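Local coordinates for protein anthranilate-CoA ligase (Stigmatella aurantiaca, PDB 4WV3) that belongs to the ANL superfamily of AMP-binding enzymes, pairing a large N-terminal domain with a smaller C-terminal domain, at residues Tyr10-Ile15 with His187-Tyr192; Ile80-Ala85 with Leu159-Ser164. All blocks are in the same frame, centred on the assembly; numbering follows the deposited sequence.

Interaction 1 (Tyr10-Ile15 with His187-Tyr192)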
loop_
_atom_site.group_PDB
_atom_site.type_symbol
_atom_site.label_atom_id
_atom_site.label_comp_id
_atom_site.label_asym_id
_atom_site.label_seq_id
_atom_site.Cartn_x
_atom_site.Cartn_y
_atom_site.Cartn_z
ATOM N N TYR A 10 25.701 0.807 3.867
ATOM C CA TYR A 10 24.783 1.794 3.318
ATOM C C TYR A 10 23.701 2.154 4.326
ATOM O O TYR A 10 23.232 1.302 5.082
ATOM C CB TYR A 10 24.149 1.260 2.030
ATOM C CG TYR A 10 23.068 2.143 1.447
ATOM C CD1 TYR A 10 23.387 3.208 0.615
ATOM C CD2 TYR A 10 21.726 1.902 1.718
ATOM C CE1 TYR A 10 22.401 4.015 0.077
ATOM C CE2 TYR A 10 20.734 2.703 1.186
ATOM C CZ TYR A 10 21.077 3.758 0.366
ATOM O OH TYR A 10 20.093 4.558 -0.167
ATOM N N ASN A 11 23.313 3.425 4.338
ATOM C CA ASN A 11 22.208 3.878 5.172
ATOM C C ASN A 11 21.125 4.514 4.308
ATOM O O ASN A 11 21.420 5.319 3.424
ATOM C CB ASN A 11 22.696 4.863 6.235
ATOM C CG ASN A 11 21.698 5.046 7.363
ATOM O OD1 ASN A 11 20.677 5.715 7.201
ATOM N ND2 ASN A 11 21.991 4.457 8.516
ATOM N N ALA A 12 19.874 4.151 4.569
ATOM C CA ALA A 12 18.749 4.600 3.753
ATOM C C ALA A 12 18.464 6.095 3.892
ATOM O O ALA A 12 17.626 6.639 3.175
ATOM C CB ALA A 12 17.503 3.786 4.078
ATOM N N VAL A 13 19.163 6.758 4.808
ATOM C CA VAL A 13 19.031 8.202 4.953
ATOM C C VAL A 13 19.638 8.898 3.735
ATOM O O VAL A 13 19.399 10.082 3.494
ATOM C CB VAL A 13 19.698 8.714 6.248
ATOM C CG1 VAL A 13 21.211 8.736 6.098
ATOM C CG2 VAL A 13 19.172 10.096 6.613
ATOM N N ASP A 14 20.415 8.146 2.960
ATOM C CA ASP A 14 21.000 8.660 1.730
ATOM C C ASP A 14 19.922 9.002 0.707
ATOM O O ASP A 14 20.135 9.844 -0.162
ATOM C CB ASP A 14 21.986 7.651 1.138
ATOM C CG ASP A 14 22.656 8.166 -0.119
ATOM O OD1 ASP A 14 23.578 9.001 -0.005
ATOM O OD2 ASP A 14 22.259 7.736 -1.221
ATOM N N ILE A 15 18.772 8.342 0.817
ATOM C CA ILE A 15 17.616 8.640 -0.025
ATOM C C ILE A 15 17.294 10.130 0.044
ATOM O O ILE A 15 16.986 10.764 -0.967
ATOM C CB ILE A 15 16.384 7.811 0.405
ATOM C CG1 ILE A 15 16.609 6.328 0.101
ATOM C CG2 ILE A 15 15.123 8.300 -0.292
ATOM C CD1 ILE A 15 16.726 6.019 -1.376
ATOM N N HIS A 187 12.595 -4.663 6.562
ATOM C CA HIS A 187 13.333 -4.404 5.331
ATOM C C HIS A 187 14.685 -3.765 5.624
ATOM O O HIS A 187 14.832 -3.005 6.581
ATOM C CB HIS A 187 12.525 -3.521 4.375
ATOM C CG HIS A 187 11.552 -4.279 3.529
ATOM N ND1 HIS A 187 11.946 -5.072 2.472
ATOM C CD2 HIS A 187 10.202 -4.364 3.579
ATOM C CE1 HIS A 187 10.882 -5.614 1.910
ATOM N NE2 HIS A 187 9.809 -5.201 2.562
ATOM N N ALA A 188 15.669 -4.082 4.791
ATOM C CA ALA A 188 17.020 -3.569 4.972
ATOM C C ALA A 188 17.199 -2.225 4.278
ATOM O O ALA A 188 16.357 -1.813 3.479
ATOM C CB ALA A 188 18.038 -4.574 4.459
ATOM N N HIS A 189 18.300 -1.547 4.593
ATOM C CA HIS A 189 18.621 -0.261 3.983
ATOM C C HIS A 189 18.681 -0.363 2.463
ATOM O O HIS A 189 18.251 0.548 1.758
ATOM C CB HIS A 189 19.955 0.270 4.514
ATOM C CG HIS A 189 19.933 0.635 5.967
ATOM N ND1 HIS A 189 19.720 1.923 6.407
ATOM C CD2 HIS A 189 20.105 -0.119 7.079
ATOM C CE1 HIS A 189 19.760 1.948 7.728
ATOM N NE2 HIS A 189 19.991 0.721 8.160
ATOM N N LYS A 190 19.208 -1.479 1.968
ATOM C CA LYS A 190 19.403 -1.680 0.535
ATOM C C LYS A 190 18.097 -1.676 -0.256
ATOM O O LYS A 190 18.079 -1.310 -1.429
ATOM C CB LYS A 190 20.159 -2.987 0.272
ATOM C CG LYS A 190 19.425 -4.239 0.724
ATOM C CD LYS A 190 20.122 -5.498 0.233
ATOM C CE LYS A 190 19.447 -6.750 0.774
ATOM N NZ LYS A 190 18.009 -6.828 0.393
ATOM N N ASP A 191 17.010 -2.080 0.391
ATOM C CA ASP A 191 15.727 -2.234 -0.286
ATOM C C ASP A 191 15.162 -0.911 -0.793
ATOM O O ASP A 191 14.416 -0.880 -1.772
ATOM C CB ASP A 191 14.719 -2.915 0.640
ATOM C CG ASP A 191 15.165 -4.299 1.064
ATOM O OD1 ASP A 191 15.896 -4.949 0.287
ATOM O OD2 ASP A 191 14.789 -4.735 2.172
ATOM N N TYR A 192 15.526 0.180 -0.130
ATOM C CA TYR A 192 14.979 1.493 -0.469
ATOM C C TYR A 192 15.498 2.089 -1.787
ATOM O O TYR A 192 14.696 2.471 -2.640
ATOM C CB TYR A 192 15.124 2.468 0.708
ATOM C CG TYR A 192 14.166 2.172 1.839
ATOM C CD1 TYR A 192 13.042 2.960 2.043
ATOM C CD2 TYR A 192 14.372 1.092 2.688
ATOM C CE1 TYR A 192 12.158 2.692 3.067
ATOM C CE2 TYR A 192 13.491 0.813 3.715
ATOM C CZ TYR A 192 12.385 1.618 3.900
ATOM O OH TYR A 192 11.502 1.351 4.918
#
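Tyr10 meets the turn after strand 183-188 with the edge of its ring: CE2 lies 3.3 Å from His189 O, near the ring plane. Its CG is anti to the backbone N (chi1 174°), which brings CD2 alongside His189 CB. The carbonyl of the same tyrosine sits over one face of the imidazole, its O 3.5 Å from His189 CG. Asn11 has a divided task. Its OD1 accepts, on an in-plane lone pair, from Val13 N at 3.0 Å and so caps the type I turn leading into helix 14-17, while ND2, hydrogen-bonded to Val81 O of helix 71-83, passes 3.4 Å from His189 CE1. The amide and imidazole planes are 52° apart, an oblique crossing rather than a stack. Ala12 then supplies the central bond, with its N 2.9 Å from His189 ND1 and the N-H directed at the ring edge almost in plane (158° at the hydrogen). Because ND1 is the acceptor, a neutral imidazole protonated at NE2 is consistent with this arrangement. The histidine stands in a type I turn joining strand 183-188 to helix 191-204; that strand pairs with 169-175 in a hairpin whose connecting loop carries most of the Ser/Thr/Gly-rich sequence characteristic of AMP-binding enzymes. Asp191, the last residue of the turn, reaches back to the strand end: its OD2 takes both His187 ND1 and Ala188 N from above the carboxylate plane, and OD1 forms a salt bridge with Lys190 NZ. Beyond the polar centre the Ala12 methyl touches Tyr192, CB to CB 4.3 Å. Ile15 crosses Tyr192 at about a right angle, CG1 4.2 Å from Tyr192 CB; the ring leads away, its OH hydrogen-bonded to Ser171 OG, and Ile229 of helix 221-234 packs on both residues.

Interaction 2 (Ile80-Ala85 with Leu159-Ser164)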
loop_
_atom_site.group_PDB
_atom_site.type_symbol
_atom_site.label_atom_id
_atom_site.label_comp_id
_atom_site.label_asym_id
_atom_site.label_seq_id
_atom_site.Cartn_x
_atom_site.Cartn_y
_atom_site.Cartn_z
ATOM N N ILE A 80 15.087 8.304 12.628
ATOM C CA ILE A 80 15.248 6.953 13.152
ATOM C C ILE A 80 16.213 6.135 12.296
ATOM O O ILE A 80 17.113 5.473 12.817
ATOM C CB ILE A 80 13.894 6.218 13.209
ATOM C CG1 ILE A 80 12.946 6.913 14.187
ATOM C CG2 ILE A 80 14.088 4.766 13.612
ATOM C CD1 ILE A 80 11.492 6.553 13.976
ATOM N N VAL A 81 16.017 6.187 10.983
ATOM C CA VAL A 81 16.826 5.412 10.045
ATOM C C VAL A 81 18.301 5.809 10.082
ATOM O O VAL A 81 19.184 4.949 10.102
ATOM C CB VAL A 81 16.285 5.539 8.603
ATOM C CG1 VAL A 81 17.257 4.933 7.604
ATOM C CG2 VAL A 81 14.917 4.879 8.493
ATOM N N LYS A 82 18.564 7.113 10.105
ATOM C CA LYS A 82 19.932 7.620 10.132
ATOM C C LYS A 82 20.670 7.177 11.390
ATOM O O LYS A 82 21.886 6.981 11.378
ATOM C CB LYS A 82 19.940 9.146 10.035
ATOM C CG LYS A 82 21.330 9.754 9.966
ATOM C CD LYS A 82 21.276 11.223 9.600
ATOM C CE LYS A 82 22.671 11.806 9.490
ATOM N NZ LYS A 82 22.644 13.211 9.003
ATOM N N LEU A 83 19.923 7.012 12.476
ATOM C CA LEU A 83 20.501 6.622 13.753
ATOM C C LEU A 83 20.849 5.137 13.771
ATOM O O LEU A 83 21.582 4.669 14.642
ATOM C CB LEU A 83 19.531 6.949 14.888
ATOM C CG LEU A 83 20.150 7.065 16.278
ATOM C CD1 LEU A 83 21.239 8.124 16.264
ATOM C CD2 LEU A 83 19.086 7.394 17.312
ATOM N N GLY A 84 20.322 4.400 12.798
ATOM C CA GLY A 84 20.532 2.966 12.729
ATOM C C GLY A 84 19.441 2.215 13.466
ATOM O O GLY A 84 19.478 0.990 13.578
ATOM N N ALA A 85 18.467 2.962 13.975
ATOM C CA ALA A 85 17.329 2.371 14.668
ATOM C C ALA A 85 16.279 1.917 13.661
ATOM O O ALA A 85 16.321 2.303 12.493
ATOM C CB ALA A 85 16.736 3.363 15.654
ATOM N N LEU A 159 24.404 15.510 12.510
ATOM C CA LEU A 159 24.393 14.132 12.980
ATOM C C LEU A 159 25.170 13.237 12.022
ATOM O O LEU A 159 25.099 13.409 10.806
ATOM C CB LEU A 159 22.953 13.628 13.112
ATOM C CG LEU A 159 22.757 12.173 13.540
ATOM C CD1 LEU A 159 23.317 11.942 14.933
ATOM C CD2 LEU A 159 21.289 11.783 13.476
ATOM N N GLU A 160 25.917 12.287 12.574
ATOM C CA GLU A 160 26.634 11.316 11.760
ATOM C C GLU A 160 25.784 10.069 11.551
ATOM O O GLU A 160 25.232 9.518 12.504
ATOM C CB GLU A 160 27.966 10.936 12.413
ATOM C CG GLU A 160 29.001 12.051 12.436
ATOM C CD GLU A 160 29.668 12.267 11.088
ATOM O OE1 GLU A 160 29.324 11.553 10.123
ATOM O OE2 GLU A 160 30.545 13.153 10.998
ATOM N N ALA A 161 25.679 9.632 10.300
ATOM C CA ALA A 161 24.917 8.433 9.976
ATOM C C ALA A 161 25.587 7.200 10.568
ATOM O O ALA A 161 26.814 7.097 10.584
ATOM C CB ALA A 161 24.762 8.289 8.469
ATOM N N ALA A 162 24.777 6.270 11.061
ATOM C CA ALA A 162 25.294 5.058 11.683
ATOM C C ALA A 162 25.972 4.157 10.657
ATOM O O ALA A 162 25.563 4.101 9.497
ATOM C CB ALA A 162 24.176 4.310 12.393
ATOM N N GLN A 163 27.012 3.452 11.092
ATOM C CA GLN A 163 27.749 2.548 10.216
ATOM C C GLN A 163 26.950 1.273 9.973
ATOM O O GLN A 163 27.358 0.184 10.377
ATOM C CB GLN A 163 29.109 2.208 10.825
ATOM C CG GLN A 163 29.935 3.423 11.216
ATOM C CD GLN A 163 31.210 3.049 11.947
ATOM O OE1 GLN A 163 31.686 1.917 11.852
ATOM N NE2 GLN A 163 31.768 4.000 12.688
ATOM N N SER A 164 25.809 1.416 9.309
ATOM C CA SER A 164 24.913 0.292 9.078
ATOM C C SER A 164 25.292 -0.490 7.827
ATOM O O SER A 164 25.611 0.091 6.788
ATOM C CB SER A 164 23.466 0.779 8.966
ATOM O OG SER A 164 23.309 1.665 7.871
#
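At the C-terminal end of helix 71-83 the inner part of the contact is built round a backbone bond: Ala162 N donates to Lys82 O across 3.0 Å, with 163° at the hydrogen and the donor nearly along the C=O axis. A carbonyl of the last helical turn thus gains a partner from the loop. Next to it the Ala162 methyl settles on the helix end, its CB 3.5 Å from Leu83 O and 3.9 Å from Gly84 N. Gly84, with a positive phi of 91°, closes the helix in a Schellman motif, and without a CB it leaves room for that methyl. The helix is the connection of a beta-alpha-beta unit between the neighbouring parallel strands 62-66 and 86-89, so the loop 159-164 is tied to the point where the chain turns back into the sheet. The fully extended Lys82 chain adds the largest share of the well-packed part: it passes the Ala161 methyl, CG to CB 4.0 Å, and meets Leu159 tip to tip, with Lys82 CD 3.9 Å from Leu159 CD2. Its ammonium makes a weak bond to the loop, NZ to Leu159 O at 3.1 Å, its main partner being the salt-bridged Glu17, joined by Asn46 of helix 38-54. The outer side is looser: Glu160 and Gln163 turn away from the helix and are exposed, and Glu160 OE1 stays 7.0 Å from Lys82 NZ.

Both contacts lie on the same side of the chain's centre, their own centres about 10 Å apart, and interaction 2 is nested within the long loop that interaction 1 closes. In chain order 10-15 comes first, then 80-85, the last turn of helix 71-83 and the residues after it, the loop 159-164 and finally 187-192. They meet directly: Ser164 OG probably bonds to Tyr10 O at 2.8 Å, and Asn11 ND2 probably bonds to Val81 O at 3.3 Å. The N-terminal loop is therefore held between helix 71-83, which packs on the five-stranded parallel sheet, and the strand-to-helix turn at 187-192, joining these elements of the large AMP-binding domain.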